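PDB 6K8C: folylpolyglutamate synthase (FolC) from Helicobacter pylori, which probably catalyses the ATP-dependent addition of glutamate to dihydropteroate, forming dihydrofolate, and of further glutamates to tetrahydrofolates. Local coordinates for residues Phe15-Lys21 and Cys119-Tyr124; Arg30-Tyr35 and Glu123-Leu127; Leu278-Ile282 and Glu368-Tyr373. All blocks are in the same frame, centred on the assembly; numbering follows the deposited sequence.

Interactions 1 and 2 sit together at the start of helix 121-132, whereas interaction 3 lies in the C-terminal part of the chain, within the glutamate ligase domain of the Mur ligase family. The first two, with centres about 11 Å apart, share E123 and Y124: Y124 serves the 15-21 side and E123 the 30-35 side. They also touch directly, C119 SG lying 3.6 Å from L127 CD1. Interaction 3 is separate, its nearest atoms about 17 Å from interaction 1 and about 22 Å from interaction 2. A glycerol bound at K21, beside interaction 1, is probably from the crystallisation liquor.

Interaction 1 of 3, residues Phe15-Lys21 and Cys119-Tyr124; sequences FLETKPK and CSYFEY
Both F15 and Y124 carry CG anti to the backbone N (chi1 -167° in F15 and similar in Y124), and these torsions bring the two rings together in an edge-to-face pair. The edge of F15 meets the face of Y124, with CE2 of F15 3.4 Å from CZ of Y124 and the planes turned 65° apart. L16 packs beside this pair: its CD2 reaches CD2 of Y124 at 4.0 Å, and its CB lies against CE2 of Y121. The rings thus join the end of helix 12-17 to the first turn of helix 121-132.

K19 lies just beyond the helical turn, where its aliphatic chain runs past the backbone of C119 and S120. A bend at chi4 (-45°) delivers NZ to the carbonyl oxygen of C119, 2.7 Å away, with the donor tilted somewhat from the carbonyl plane. The same ammonium also bonds to the carbonyl of S116, so it ties helix 114-118 into the contact.

On the outer side, K21 lies alongside Y121, with its CD over one ring face, 3.5 Å from the ring centroid, in a CH-pi contact. This lysine is poorly ordered. A water spans the backbone nearby, donating to O of P20 and accepting from N of Y121. S120 and E123 form a capping box at the start of helix 121-132: E123 N bonds to S120 OG at 3.1 Å, and S120 N reaches E123 OE1 in return.

The buried polar ends are therefore provided for: backbone carbonyls receive the lysine ammonium, and the Y124 hydroxyl bonds to H107. Carbonyl dipoles probably steady the positive charge of K19, while F15, L16 and the two tyrosines supply apolar packing beside it.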
loop_
_atom_site.group_PDB
_atom_site.type_symbol
_atom_site.label_atom_id
_atom_site.label_comp_id
_atom_site.label_asym_id
_atom_site.label_seq_id
_atom_site.Cartn_x
_atom_site.Cartn_y
_atom_site.Cartn_z
ATOM N N PHE A 15 8.493 -18.366 -12.534
ATOM C CA PHE A 15 9.585 -17.408 -12.685
ATOM C C PHE A 15 9.795 -16.598 -11.410
ATOM O O PHE A 15 10.938 -16.308 -11.031
ATOM C CB PHE A 15 9.303 -16.485 -13.870
ATOM C CG PHE A 15 10.482 -15.666 -14.300
ATOM C CD1 PHE A 15 11.623 -16.274 -14.801
ATOM C CD2 PHE A 15 10.442 -14.283 -14.226
ATOM C CE1 PHE A 15 12.707 -15.516 -15.214
ATOM C CE2 PHE A 15 11.516 -13.522 -14.644
ATOM C CZ PHE A 15 12.656 -14.140 -15.133
ATOM N N LEU A 16 8.708 -16.214 -10.734
ATOM C CA LEU A 16 8.855 -15.478 -9.479
ATOM C C LEU A 16 9.459 -16.349 -8.384
ATOM O O LEU A 16 10.182 -15.843 -7.520
ATOM C CB LEU A 16 7.508 -14.916 -9.027
ATOM C CG LEU A 16 6.927 -13.823 -9.928
ATOM C CD1 LEU A 16 5.568 -13.373 -9.420
ATOM C CD2 LEU A 16 7.895 -12.653 -10.008
ATOM N N GLU A 17 9.198 -17.655 -8.406
ATOM C CA GLU A 17 9.767 -18.513 -7.373
ATOM C C GLU A 17 11.278 -18.688 -7.516
ATOM O O GLU A 17 11.932 -19.090 -6.547
ATOM C CB GLU A 17 9.057 -19.868 -7.366
ATOM C CG GLU A 17 7.744 -19.828 -6.595
ATOM C CD GLU A 17 6.761 -20.911 -7.000
ATOM O OE1 GLU A 17 5.585 -20.816 -6.590
ATOM O OE2 GLU A 17 7.157 -21.858 -7.712
ATOM N N THR A 18 11.849 -18.382 -8.683
ATOM C CA THR A 18 13.300 -18.326 -8.831
ATOM C C THR A 18 13.896 -17.036 -8.290
ATOM O O THR A 18 15.122 -16.883 -8.303
ATOM C CB THR A 18 13.705 -18.472 -10.297
ATOM O OG1 THR A 18 13.492 -17.228 -10.979
ATOM C CG2 THR A 18 12.901 -19.579 -10.972
ATOM N N LYS A 19 13.068 -16.100 -7.828
ATOM C CA LYS A 19 13.537 -14.854 -7.228
ATOM C C LYS A 19 13.017 -14.812 -5.797
ATOM O O LYS A 19 12.016 -14.137 -5.513
ATOM C CB LYS A 19 13.080 -13.631 -8.022
ATOM C CG LYS A 19 13.456 -13.673 -9.496
ATOM C CD LYS A 19 12.559 -12.752 -10.315
ATOM C CE LYS A 19 13.003 -12.681 -11.777
ATOM N NZ LYS A 19 14.474 -12.519 -11.995
ATOM N N PRO A 20 13.652 -15.545 -4.880
ATOM C CA PRO A 20 13.251 -15.467 -3.470
ATOM C C PRO A 20 13.228 -14.018 -3.015
ATOM O O PRO A 20 14.202 -13.280 -3.186
ATOM C CB PRO A 20 14.327 -16.284 -2.742
ATOM C CG PRO A 20 15.424 -16.493 -3.736
ATOM C CD PRO A 20 14.800 -16.442 -5.083
ATOM N N LYS A 21 12.089 -13.610 -2.451
ATOM C CA LYS A 21 11.766 -12.195 -2.306
ATOM C C LYS A 21 12.714 -11.442 -1.379
ATOM O O LYS A 21 12.672 -10.207 -1.356
ATOM C CB LYS A 21 10.321 -12.045 -1.825
ATOM C CG LYS A 21 9.427 -13.214 -2.210
ATOM C CD LYS A 21 8.028 -12.747 -2.576
ATOM C CE LYS A 21 7.368 -11.981 -1.442
ATOM N NZ LYS A 21 5.907 -11.777 -1.671
ATOM N N CYS A 119 16.725 -9.489 -12.698
ATOM C CA CYS A 119 15.855 -8.749 -11.790
ATOM C C CYS A 119 15.693 -9.465 -10.457
ATOM O O CYS A 119 15.537 -10.687 -10.401
ATOM C CB CYS A 119 14.470 -8.563 -12.406
ATOM S SG CYS A 119 14.339 -7.260 -13.626
ATOM N N SER A 120 15.702 -8.684 -9.381
ATOM C CA SER A 120 15.113 -9.146 -8.136
ATOM C C SER A 120 13.601 -9.296 -8.312
ATOM O O SER A 120 13.016 -8.863 -9.306
ATOM C CB SER A 120 15.412 -8.166 -7.002
ATOM O OG SER A 120 14.586 -7.011 -7.095
ATOM N N TYR A 121 12.968 -9.912 -7.312
ATOM C CA TYR A 121 11.518 -10.071 -7.321
ATOM C C TYR A 121 10.811 -8.735 -7.550
ATOM O O TYR A 121 9.999 -8.593 -8.474
ATOM C CB TYR A 121 11.079 -10.709 -6.000
ATOM C CG TYR A 121 9.596 -10.951 -5.838
ATOM C CD1 TYR A 121 8.763 -9.961 -5.331
ATOM C CD2 TYR A 121 9.034 -12.182 -6.154
ATOM C CE1 TYR A 121 7.413 -10.182 -5.165
ATOM C CE2 TYR A 121 7.683 -12.414 -5.988
ATOM C CZ TYR A 121 6.876 -11.409 -5.490
ATOM O OH TYR A 121 5.530 -11.632 -5.313
ATOM N N PHE A 122 11.128 -7.736 -6.731
ATOM C CA PHE A 122 10.445 -6.453 -6.850
ATOM C C PHE A 122 10.852 -5.714 -8.118
ATOM O O PHE A 122 10.026 -5.012 -8.711
ATOM C CB PHE A 122 10.717 -5.584 -5.622
ATOM C CG PHE A 122 9.978 -4.267 -5.642
ATOM C CD1 PHE A 122 8.604 -4.230 -5.468
ATOM C CD2 PHE A 122 10.654 -3.076 -5.864
ATOM C CE1 PHE A 122 7.915 -3.022 -5.496
ATOM C CE2 PHE A 122 9.973 -1.868 -5.895
ATOM C CZ PHE A 122 8.604 -1.842 -5.711
ATOM N N GLU A 123 12.108 -5.865 -8.554
ATOM C CA GLU A 123 12.528 -5.251 -9.811
ATOM C C GLU A 123 11.747 -5.813 -10.992
ATOM O O GLU A 123 11.390 -5.073 -11.918
ATOM C CB GLU A 123 14.038 -5.435 -10.009
ATOM C CG GLU A 123 14.864 -4.564 -9.050
ATOM C CD GLU A 123 16.324 -4.960 -8.986
ATOM O OE1 GLU A 123 16.712 -5.968 -9.617
ATOM O OE2 GLU A 123 17.089 -4.254 -8.301
ATOM N N TYR A 124 11.457 -7.119 -10.977
ATOM C CA TYR A 124 10.663 -7.706 -12.054
ATOM C C TYR A 124 9.220 -7.215 -12.013
ATOM O O TYR A 124 8.614 -6.963 -13.063
ATOM C CB TYR A 124 10.704 -9.231 -11.978
ATOM C CG TYR A 124 10.236 -9.891 -13.251
ATOM C CD1 TYR A 124 10.907 -9.678 -14.452
ATOM C CD2 TYR A 124 9.115 -10.707 -13.263
ATOM C CE1 TYR A 124 10.481 -10.272 -15.623
ATOM C CE2 TYR A 124 8.684 -11.306 -14.429
ATOM C CZ TYR A 124 9.370 -11.082 -15.605
ATOM O OH TYR A 124 8.938 -11.673 -16.763
HETATM O O HOH W 1 14.492 -11.399 -5.382
#

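Interaction 2 of 3, residues Arg30-Tyr35 and Glu123-Leu127; sequences RFIQIY and EYATL
Residues 30-35 and 123-127 are turns of two helices running in roughly the same direction, the axes of these short segments being 28° apart in direction and 11.4 Å from each other at closest approach. F31, L127 and E123 carry most of the contact. The F31 ring and the E123 chain lie alongside each other, pointing in opposite directions, with CD1 of F31 3.5 Å from CG of E123; the far end of the ring, CZ, meets CD2 of L127 at 3.9 Å as well as the methyl of T126. CD1 of L127 packs on CG2 of I34, the two side chains meeting at about a right angle, and the edge of the Y35 ring comes up to CD2.

These helices, 28-41 and 121-132, pack side by side, the second belonging to the Mur ligase middle domain with its P-loop NTPase fold. At one end of their interface R30 and E123 form a salt bridge. The R30 chain bends at chi3, bringing NE to OE1 of E123 at 3.1 Å in a fairly straight bond (165°) that lies in the guanidinium plane and uses the syn lone pair. NH2 adds a weak bond to OE2, 2.9 Å long, the two flat groups being turned 49° apart. A water donating to OE2 of E123 also accepts from the backbone N of F31.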
loop_
_atom_site.group_PDB
_atom_site.type_symbol
_atom_site.label_atom_id
_atom_site.label_comp_id
_atom_site.label_asym_id
_atom_site.label_seq_id
_atom_site.Cartn_x
_atom_site.Cartn_y
_atom_site.Cartn_z
ATOM N N ARG A 30 22.406 -2.039 -10.465
ATOM C CA ARG A 30 21.806 -3.142 -11.209
ATOM C C ARG A 30 20.540 -2.695 -11.928
ATOM O O ARG A 30 20.430 -2.820 -13.153
ATOM C CB ARG A 30 21.510 -4.325 -10.282
ATOM C CG ARG A 30 21.002 -5.551 -11.037
ATOM C CD ARG A 30 20.735 -6.748 -10.129
ATOM N NE ARG A 30 19.695 -6.478 -9.139
ATOM C CZ ARG A 30 19.916 -6.410 -7.833
ATOM N NH1 ARG A 30 21.145 -6.597 -7.362
ATOM N NH2 ARG A 30 18.915 -6.157 -6.998
ATOM N N PHE A 31 19.559 -2.172 -11.185
ATOM C CA PHE A 31 18.295 -1.874 -11.847
ATOM C C PHE A 31 18.414 -0.696 -12.802
ATOM O O PHE A 31 17.729 -0.672 -13.831
ATOM C CB PHE A 31 17.171 -1.608 -10.850
ATOM C CG PHE A 31 15.824 -1.572 -11.506
ATOM C CD1 PHE A 31 15.267 -2.731 -12.008
ATOM C CD2 PHE A 31 15.148 -0.376 -11.685
ATOM C CE1 PHE A 31 14.041 -2.719 -12.638
ATOM C CE2 PHE A 31 13.921 -0.353 -12.319
ATOM C CZ PHE A 31 13.364 -1.528 -12.795
ATOM N N ILE A 32 19.262 0.286 -12.485
ATOM C CA ILE A 32 19.524 1.358 -13.445
ATOM C C ILE A 32 19.966 0.765 -14.774
ATOM O O ILE A 32 19.513 1.186 -15.848
ATOM C CB ILE A 32 20.570 2.340 -12.885
ATOM C CG1 ILE A 32 19.993 3.125 -11.707
ATOM C CG2 ILE A 32 21.041 3.301 -13.975
ATOM C CD1 ILE A 32 21.046 3.675 -10.770
ATOM N N GLN A 33 20.827 -0.253 -14.720
ATOM C CA GLN A 33 21.251 -0.936 -15.936
ATOM C C GLN A 33 20.127 -1.789 -16.513
ATOM O O GLN A 33 19.924 -1.808 -17.734
ATOM C CB GLN A 33 22.487 -1.787 -15.639
ATOM C CG GLN A 33 23.081 -2.484 -16.841
ATOM C CD GLN A 33 24.192 -3.443 -16.455
ATOM O OE1 GLN A 33 24.593 -3.514 -15.292
ATOM N NE2 GLN A 33 24.693 -4.192 -17.431
ATOM N N ILE A 34 19.387 -2.501 -15.656
ATOM C CA ILE A 34 18.261 -3.300 -16.136
ATOM C C ILE A 34 17.281 -2.418 -16.895
ATOM O O ILE A 34 16.840 -2.752 -18.002
ATOM C CB ILE A 34 17.561 -4.021 -14.967
ATOM C CG1 ILE A 34 18.412 -5.175 -14.434
ATOM C CG2 ILE A 34 16.193 -4.553 -15.408
ATOM C CD1 ILE A 34 17.921 -5.710 -13.097
ATOM N N TYR A 35 16.928 -1.271 -16.305
ATOM C CA TYR A 35 15.897 -0.422 -16.893
ATOM C C TYR A 35 16.362 0.173 -18.216
ATOM O O TYR A 35 15.575 0.284 -19.164
ATOM C CB TYR A 35 15.484 0.679 -15.906
ATOM C CG TYR A 35 14.282 1.455 -16.386
ATOM C CD1 TYR A 35 13.077 0.809 -16.633
ATOM C CD2 TYR A 35 14.357 2.820 -16.634
ATOM C CE1 TYR A 35 11.980 1.498 -17.099
ATOM C CE2 TYR A 35 13.253 3.523 -17.097
ATOM C CZ TYR A 35 12.071 2.851 -17.325
ATOM O OH TYR A 35 10.969 3.529 -17.790
ATOM N N GLU A 123 12.108 -5.865 -8.554
ATOM C CA GLU A 123 12.528 -5.251 -9.811
ATOM C C GLU A 123 11.747 -5.813 -10.992
ATOM O O GLU A 123 11.390 -5.073 -11.918
ATOM C CB GLU A 123 14.038 -5.435 -10.009
ATOM C CG GLU A 123 14.864 -4.564 -9.050
ATOM C CD GLU A 123 16.324 -4.960 -8.986
ATOM O OE1 GLU A 123 16.712 -5.968 -9.617
ATOM O OE2 GLU A 123 17.089 -4.254 -8.301
ATOM N N TYR A 124 11.457 -7.119 -10.977
ATOM C CA TYR A 124 10.663 -7.706 -12.054
ATOM C C TYR A 124 9.220 -7.215 -12.013
ATOM O O TYR A 124 8.614 -6.963 -13.063
ATOM C CB TYR A 124 10.704 -9.231 -11.978
ATOM C CG TYR A 124 10.236 -9.891 -13.251
ATOM C CD1 TYR A 124 10.907 -9.678 -14.452
ATOM C CD2 TYR A 124 9.115 -10.707 -13.263
ATOM C CE1 TYR A 124 10.481 -10.272 -15.623
ATOM C CE2 TYR A 124 8.684 -11.306 -14.429
ATOM C CZ TYR A 124 9.370 -11.082 -15.605
ATOM O OH TYR A 124 8.938 -11.673 -16.763
ATOM N N ALA A 125 8.644 -7.096 -10.810
ATOM C CA ALA A 125 7.306 -6.521 -10.683
ATOM C C ALA A 125 7.259 -5.118 -11.273
ATOM O O ALA A 125 6.280 -4.745 -11.934
ATOM C CB ALA A 125 6.880 -6.499 -9.212
ATOM N N THR A 126 8.318 -4.331 -11.055
ATOM C CA THR A 126 8.382 -2.982 -11.609
ATOM C C THR A 126 8.347 -3.006 -13.135
ATOM O O THR A 126 7.614 -2.232 -13.759
ATOM C CB THR A 126 9.641 -2.267 -11.103
ATOM O OG1 THR A 126 9.606 -2.192 -9.671
ATOM C CG2 THR A 126 9.734 -0.852 -11.668
ATOM N N LEU A 127 9.138 -3.888 -13.757
ATOM C CA LEU A 127 9.113 -3.985 -15.214
ATOM C C LEU A 127 7.752 -4.442 -15.712
ATOM O O LEU A 127 7.273 -3.966 -16.749
ATOM C CB LEU A 127 10.202 -4.942 -15.718
ATOM C CG LEU A 127 11.662 -4.529 -15.520
ATOM C CD1 LEU A 127 12.575 -5.531 -16.233
ATOM C CD2 LEU A 127 11.924 -3.113 -16.019
HETATM O O HOH W 2 19.209 -2.623 -8.361
#

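Interaction 3 of 3, residues Leu278-Ile282 and Glu368-Tyr373; sequences LSPNI and EENENY
N281 extends its side-chain amide into the bend formed by residues 368-371, and here the contact is tight. Its ND2 donates to the carbonyl oxygen of E371 over 3.0 Å, approaching nearly along the C=O axis (173°). The torsion that makes this possible places CG between the backbone N and the carbonyl carbon (chi1 71°). The other branch of the amide is held too: S279 OG donates to OD1 of N281 at 2.7 Å, in the carbonyl plane. CB of N281 also lies 3.3 Å from OD1 of N372.

The backbones meet next to this amide. Y373 N donates to O of N281 over 2.9 Å, beginning the parallel pairing of strand 282-285 with strand 373-376. I282 and Y373 are paired, with side chains on the same face of the sheet; helix 379-390 packs on I282, and I309 and I311 of strand 308-312 lie against Y373. The Y373 hydroxyl is used as well, accepting from the backbone N of E368 at 2.7 Å and so pinning the start of the 368-371 turn.

Away from the paired strands the contact loosens. P280, E368 and E369 are exposed and touch the opposite segment only slightly, N370 bonds back to the E368 carboxylate, and E371 sends its carboxylate away to a salt bridge with K332.

Across the segments the two hydrogen bonds are made by neutral groups, amides and backbone carbonyls, while the acidic side chains lie at the margin. The join should therefore depend little on ionisation, the charge of E371 being probably balanced by K332.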
loop_
_atom_site.group_PDB
_atom_site.type_symbol
_atom_site.label_atom_id
_atom_site.label_comp_id
_atom_site.label_asym_id
_atom_site.label_seq_id
_atom_site.Cartn_x
_atom_site.Cartn_y
_atom_site.Cartn_z
ATOM N N LEU A 278 -13.669 -11.744 3.976
ATOM C CA LEU A 278 -13.232 -12.928 3.239
ATOM C C LEU A 278 -14.336 -13.973 3.171
ATOM O O LEU A 278 -14.477 -14.671 2.160
ATOM C CB LEU A 278 -11.982 -13.519 3.890
ATOM C CG LEU A 278 -11.373 -14.765 3.239
ATOM C CD1 LEU A 278 -10.754 -14.420 1.897
ATOM C CD2 LEU A 278 -10.341 -15.400 4.157
ATOM N N SER A 279 -15.125 -14.085 4.226
ATOM C CA SER A 279 -16.204 -15.055 4.310
ATOM C C SER A 279 -17.271 -14.448 5.198
ATOM O O SER A 279 -17.075 -13.359 5.755
ATOM C CB SER A 279 -15.697 -16.394 4.862
ATOM O OG SER A 279 -15.433 -16.303 6.247
ATOM N N PRO A 280 -18.434 -15.097 5.330
ATOM C CA PRO A 280 -19.456 -14.539 6.231
ATOM C C PRO A 280 -18.962 -14.301 7.652
ATOM O O PRO A 280 -19.499 -13.423 8.340
ATOM C CB PRO A 280 -20.570 -15.591 6.197
ATOM C CG PRO A 280 -20.431 -16.230 4.868
ATOM C CD PRO A 280 -18.966 -16.227 4.541
ATOM N N ASN A 281 -17.953 -15.042 8.111
ATOM C CA ASN A 281 -17.504 -14.955 9.497
ATOM C C ASN A 281 -16.047 -14.527 9.639
ATOM O O ASN A 281 -15.493 -14.635 10.739
ATOM C CB ASN A 281 -17.718 -16.296 10.211
ATOM C CG ASN A 281 -16.769 -17.377 9.726
ATOM O OD1 ASN A 281 -16.324 -17.356 8.581
ATOM N ND2 ASN A 281 -16.454 -18.331 10.599
ATOM N N ILE A 282 -15.402 -14.047 8.576
ATOM C CA ILE A 282 -14.008 -13.620 8.659
ATOM C C ILE A 282 -13.873 -12.244 8.013
ATOM O O ILE A 282 -14.083 -12.094 6.802
ATOM C CB ILE A 282 -13.045 -14.623 8.013
ATOM C CG1 ILE A 282 -13.134 -15.981 8.713
ATOM C CG2 ILE A 282 -11.609 -14.116 8.100
ATOM C CD1 ILE A 282 -12.370 -17.069 7.990
ATOM N N GLU A 368 -13.463 -21.616 13.917
ATOM C CA GLU A 368 -14.716 -22.346 14.039
ATOM C C GLU A 368 -15.797 -21.646 13.230
ATOM O O GLU A 368 -15.870 -20.415 13.204
ATOM C CB GLU A 368 -15.172 -22.452 15.496
ATOM C CG GLU A 368 -14.105 -22.823 16.502
ATOM C CD GLU A 368 -14.612 -22.698 17.929
ATOM O OE1 GLU A 368 -13.938 -22.038 18.749
ATOM O OE2 GLU A 368 -15.690 -23.256 18.227
ATOM N N GLU A 369 -16.653 -22.445 12.596
ATOM C CA GLU A 369 -17.697 -21.900 11.736
ATOM C C GLU A 369 -18.746 -21.141 12.539
ATOM O O GLU A 369 -19.394 -20.230 12.009
ATOM C CB GLU A 369 -18.354 -23.025 10.927
ATOM C CG GLU A 369 -17.406 -23.965 10.141
ATOM C CD GLU A 369 -16.401 -24.730 11.003
ATOM O OE1 GLU A 369 -16.617 -24.847 12.232
ATOM O OE2 GLU A 369 -15.390 -25.211 10.449
ATOM N N ASN A 370 -18.916 -21.491 13.812
ATOM C CA ASN A 370 -19.894 -20.859 14.690
ATOM C C ASN A 370 -19.411 -19.544 15.292
ATOM O O ASN A 370 -20.162 -18.923 16.052
ATOM C CB ASN A 370 -20.257 -21.825 15.818
ATOM C CG ASN A 370 -19.056 -22.610 16.312
ATOM O OD1 ASN A 370 -18.478 -23.412 15.575
ATOM N ND2 ASN A 370 -18.670 -22.378 17.562
ATOM N N GLU A 371 -18.189 -19.110 14.994
ATOM C CA GLU A 371 -17.632 -17.893 15.565
ATOM C C GLU A 371 -17.282 -16.906 14.458
ATOM O O GLU A 371 -17.126 -17.279 13.293
ATOM C CB GLU A 371 -16.384 -18.196 16.408
ATOM C CG GLU A 371 -16.618 -19.190 17.542
ATOM C CD GLU A 371 -17.209 -18.545 18.784
ATOM O OE1 GLU A 371 -17.523 -17.335 18.747
ATOM O OE2 GLU A 371 -17.358 -19.251 19.804
ATOM N N ASN A 372 -17.166 -15.634 14.838
ATOM C CA ASN A 372 -16.784 -14.565 13.927
ATOM C C ASN A 372 -15.411 -14.022 14.308
ATOM O O ASN A 372 -15.029 -14.025 15.482
ATOM C CB ASN A 372 -17.816 -13.439 13.936
ATOM C CG ASN A 372 -19.201 -13.923 13.552
ATOM O OD1 ASN A 372 -19.367 -14.621 12.553
ATOM N ND2 ASN A 372 -20.201 -13.552 14.342
ATOM N N TYR A 373 -14.669 -13.555 13.304
ATOM C CA TYR A 373 -13.263 -13.221 13.491
ATOM C C TYR A 373 -12.896 -11.951 12.744
ATOM O O TYR A 373 -13.392 -11.706 11.641
ATOM C CB TYR A 373 -12.350 -14.350 13.000
ATOM C CG TYR A 373 -12.585 -15.678 13.670
ATOM C CD1 TYR A 373 -13.514 -16.577 13.162
ATOM C CD2 TYR A 373 -11.869 -16.045 14.806
ATOM C CE1 TYR A 373 -13.734 -17.801 13.767
ATOM C CE2 TYR A 373 -12.083 -17.275 15.423
ATOM C CZ TYR A 373 -13.018 -18.148 14.894
ATOM O OH TYR A 373 -13.248 -19.371 15.485
#